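Local structure of homospermidine synthase (Legionella pneumophila subsp. pneumophila str. Philadelphia 1, 2PH5) at residues A[275-280]-A[454-459]. The protein binds NAD and probably acts as a homospermidine synthase, making the polyamine homospermidine. Sequence-based numbering, arbitrary orientation.
Sequences MVRSWT and YPEEVD
Arg-277, on strand 275-278, and Glu-456, in the irregular 454-459 loop, reach for each other across backbones that stay well apart, the nearest CA atoms, those of Arg-277 and Val-458, being 12.7 Å from one another. Two long side chains span the gap, both extended. The arginine chain is stretched from CG to NE, while Glu-456 sets CG anti to the backbone N (chi1 174°) and continues straight to its carboxylate. The chains come from opposite directions and join in a salt bridge, Arg-277 NH2 to Glu-456 OE2 at 2.8 Å, with a fairly straight N-H...O angle of 162°. OE2 lies at the guanidinium edge, in its plane, but the N-H arrives from above the carboxylate plane; the planes are 60° apart, and one hydrogen bond forms rather than a bidentate pair. Strand 275-278 pairs antiparallel with 286-289 in the saccharopine dehydrogenase-like C-terminal domain, away from the NAD site, and the bridge ties it to the loop preceding helix 466-469. Arginine suits this buried position because NH2 can hold Glu-456 while NE forms a salt bridge with Glu-338 of the second subunit. Glutamate's two oxygens likewise divide the work, OE2 taking the guanidinium and OE1 the backbone N-H of Asn-472.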
loop_
_atom_site.group_PDB
_atom_site.type_symbol
_atom_site.label_atom_id
_atom_site.label_comp_id
_atom_site.label_asym_id
_atom_site.label_seq_id
_atom_site.Cartn_x
_atom_site.Cartn_y
_atom_site.Cartn_z
HETATM N N MSE A 275 -12.141 1.568 -2.692
HETATM C CA MSE A 275 -12.058 0.995 -1.355
HETATM C C MSE A 275 -13.444 1.025 -0.702
HETATM O O MSE A 275 -14.236 1.944 -0.925
HETATM C CB MSE A 275 -11.084 1.804 -0.492
HETATM C CG MSE A 275 -9.691 1.983 -1.070
HETATM SE SE MSE A 275 -8.779 0.313 -1.398
HETATM C CE MSE A 275 -8.442 -0.227 0.437
ATOM N N VAL A 276 -13.736 0.017 0.105
ATOM C CA VAL A 276 -15.012 -0.041 0.800
ATOM C C VAL A 276 -14.744 -0.392 2.259
ATOM O O VAL A 276 -13.799 -1.117 2.574
ATOM C CB VAL A 276 -15.946 -1.105 0.189
ATOM C CG1 VAL A 276 -16.634 -0.559 -1.064
ATOM C CG2 VAL A 276 -15.145 -2.341 -0.146
ATOM N N ARG A 277 -15.583 0.142 3.139
ATOM C CA ARG A 277 -15.485 -0.079 4.574
ATOM C C ARG A 277 -16.210 -1.369 4.959
ATOM O O ARG A 277 -17.412 -1.484 4.756
ATOM C CB ARG A 277 -16.125 1.094 5.326
ATOM C CG ARG A 277 -15.422 2.432 5.140
ATOM C CD ARG A 277 -16.115 3.562 5.902
ATOM N NE ARG A 277 -15.330 4.794 5.851
ATOM C CZ ARG A 277 -15.402 5.704 4.883
ATOM N NH1 ARG A 277 -16.242 5.540 3.868
ATOM N NH2 ARG A 277 -14.611 6.768 4.911
ATOM N N SER A 278 -15.484 -2.333 5.511
ATOM C CA SER A 278 -16.097 -3.583 5.914
ATOM C C SER A 278 -15.590 -4.020 7.292
ATOM O O SER A 278 -14.946 -3.242 8.002
ATOM C CB SER A 278 -15.831 -4.658 4.858
ATOM O OG SER A 278 -16.607 -5.813 5.080
ATOM N N TRP A 279 -15.862 -5.264 7.673
ATOM C CA TRP A 279 -15.453 -5.730 8.990
ATOM C C TRP A 279 -15.073 -7.199 9.023
ATOM O O TRP A 279 -15.663 -8.023 8.324
ATOM C CB TRP A 279 -16.589 -5.491 9.981
ATOM C CG TRP A 279 -16.231 -5.797 11.389
ATOM C CD1 TRP A 279 -15.677 -4.944 12.290
ATOM C CD2 TRP A 279 -16.418 -7.043 12.072
ATOM N NE1 TRP A 279 -15.510 -5.571 13.499
ATOM C CE2 TRP A 279 -15.957 -6.862 13.396
ATOM C CE3 TRP A 279 -16.931 -8.292 11.696
ATOM C CZ2 TRP A 279 -15.996 -7.887 14.352
ATOM C CZ3 TRP A 279 -16.969 -9.308 12.644
ATOM C CH2 TRP A 279 -16.504 -9.096 13.959
ATOM N N THR A 280 -14.102 -7.515 9.875
ATOM C CA THR A 280 -13.612 -8.876 10.041
ATOM C C THR A 280 -13.448 -9.094 11.553
ATOM O O THR A 280 -13.071 -8.180 12.277
ATOM C CB THR A 280 -12.260 -9.045 9.294
ATOM O OG1 THR A 280 -12.135 -10.388 8.824
ATOM C CG2 THR A 280 -11.083 -8.713 10.211
ATOM N N TYR A 454 -10.623 15.073 7.958
ATOM C CA TYR A 454 -11.275 15.406 6.698
ATOM C C TYR A 454 -12.678 14.796 6.686
ATOM O O TYR A 454 -12.867 13.645 6.289
ATOM C CB TYR A 454 -10.440 14.905 5.510
ATOM C CG TYR A 454 -9.136 15.665 5.336
ATOM C CD1 TYR A 454 -8.063 15.460 6.206
ATOM C CD2 TYR A 454 -8.995 16.636 4.339
ATOM C CE1 TYR A 454 -6.884 16.204 6.092
ATOM C CE2 TYR A 454 -7.818 17.386 4.217
ATOM C CZ TYR A 454 -6.769 17.165 5.099
ATOM O OH TYR A 454 -5.613 17.899 5.000
ATOM N N PRO A 455 -13.685 15.574 7.128
ATOM C CA PRO A 455 -15.082 15.124 7.181
ATOM C C PRO A 455 -15.654 14.678 5.838
ATOM O O PRO A 455 -15.825 15.491 4.923
ATOM C CB PRO A 455 -15.814 16.343 7.745
ATOM C CG PRO A 455 -15.020 17.483 7.197
ATOM C CD PRO A 455 -13.595 17.015 7.433
ATOM N N GLU A 456 -15.943 13.383 5.727
ATOM C CA GLU A 456 -16.516 12.815 4.508
ATOM C C GLU A 456 -18.037 12.811 4.647
ATOM O O GLU A 456 -18.571 12.333 5.643
ATOM C CB GLU A 456 -15.998 11.385 4.283
ATOM C CG GLU A 456 -16.654 10.657 3.111
ATOM C CD GLU A 456 -15.973 9.329 2.760
ATOM O OE1 GLU A 456 -16.529 8.577 1.922
ATOM O OE2 GLU A 456 -14.885 9.039 3.310
ATOM N N GLU A 457 -18.731 13.358 3.654
ATOM C CA GLU A 457 -20.188 13.417 3.685
ATOM C C GLU A 457 -20.776 12.031 3.946
ATOM O O GLU A 457 -20.472 11.072 3.245
ATOM C CB GLU A 457 -20.707 13.975 2.358
ATOM C CG GLU A 457 -22.101 14.572 2.421
ATOM C CD GLU A 457 -22.477 15.277 1.132
ATOM O OE1 GLU A 457 -21.708 16.156 0.693
ATOM O OE2 GLU A 457 -23.543 14.955 0.561
ATOM N N VAL A 458 -21.613 11.933 4.969
ATOM C CA VAL A 458 -22.223 10.661 5.315
ATOM C C VAL A 458 -23.729 10.791 5.460
ATOM O O VAL A 458 -24.263 11.887 5.573
ATOM C CB VAL A 458 -21.656 10.119 6.635
ATOM C CG1 VAL A 458 -20.169 9.825 6.480
ATOM C CG2 VAL A 458 -21.888 11.129 7.741
ATOM N N ASP A 459 -24.410 9.654 5.459
ATOM C CA ASP A 459 -25.860 9.615 5.598
ATOM C C ASP A 459 -26.171 8.954 6.949
ATOM O O ASP A 459 -26.235 7.724 7.056
ATOM C CB ASP A 459 -26.448 8.809 4.434
ATOM C CG ASP A 459 -27.963 8.806 4.417
ATOM O OD1 ASP A 459 -28.542 8.282 3.439
ATOM O OD2 ASP A 459 -28.581 9.319 5.374
#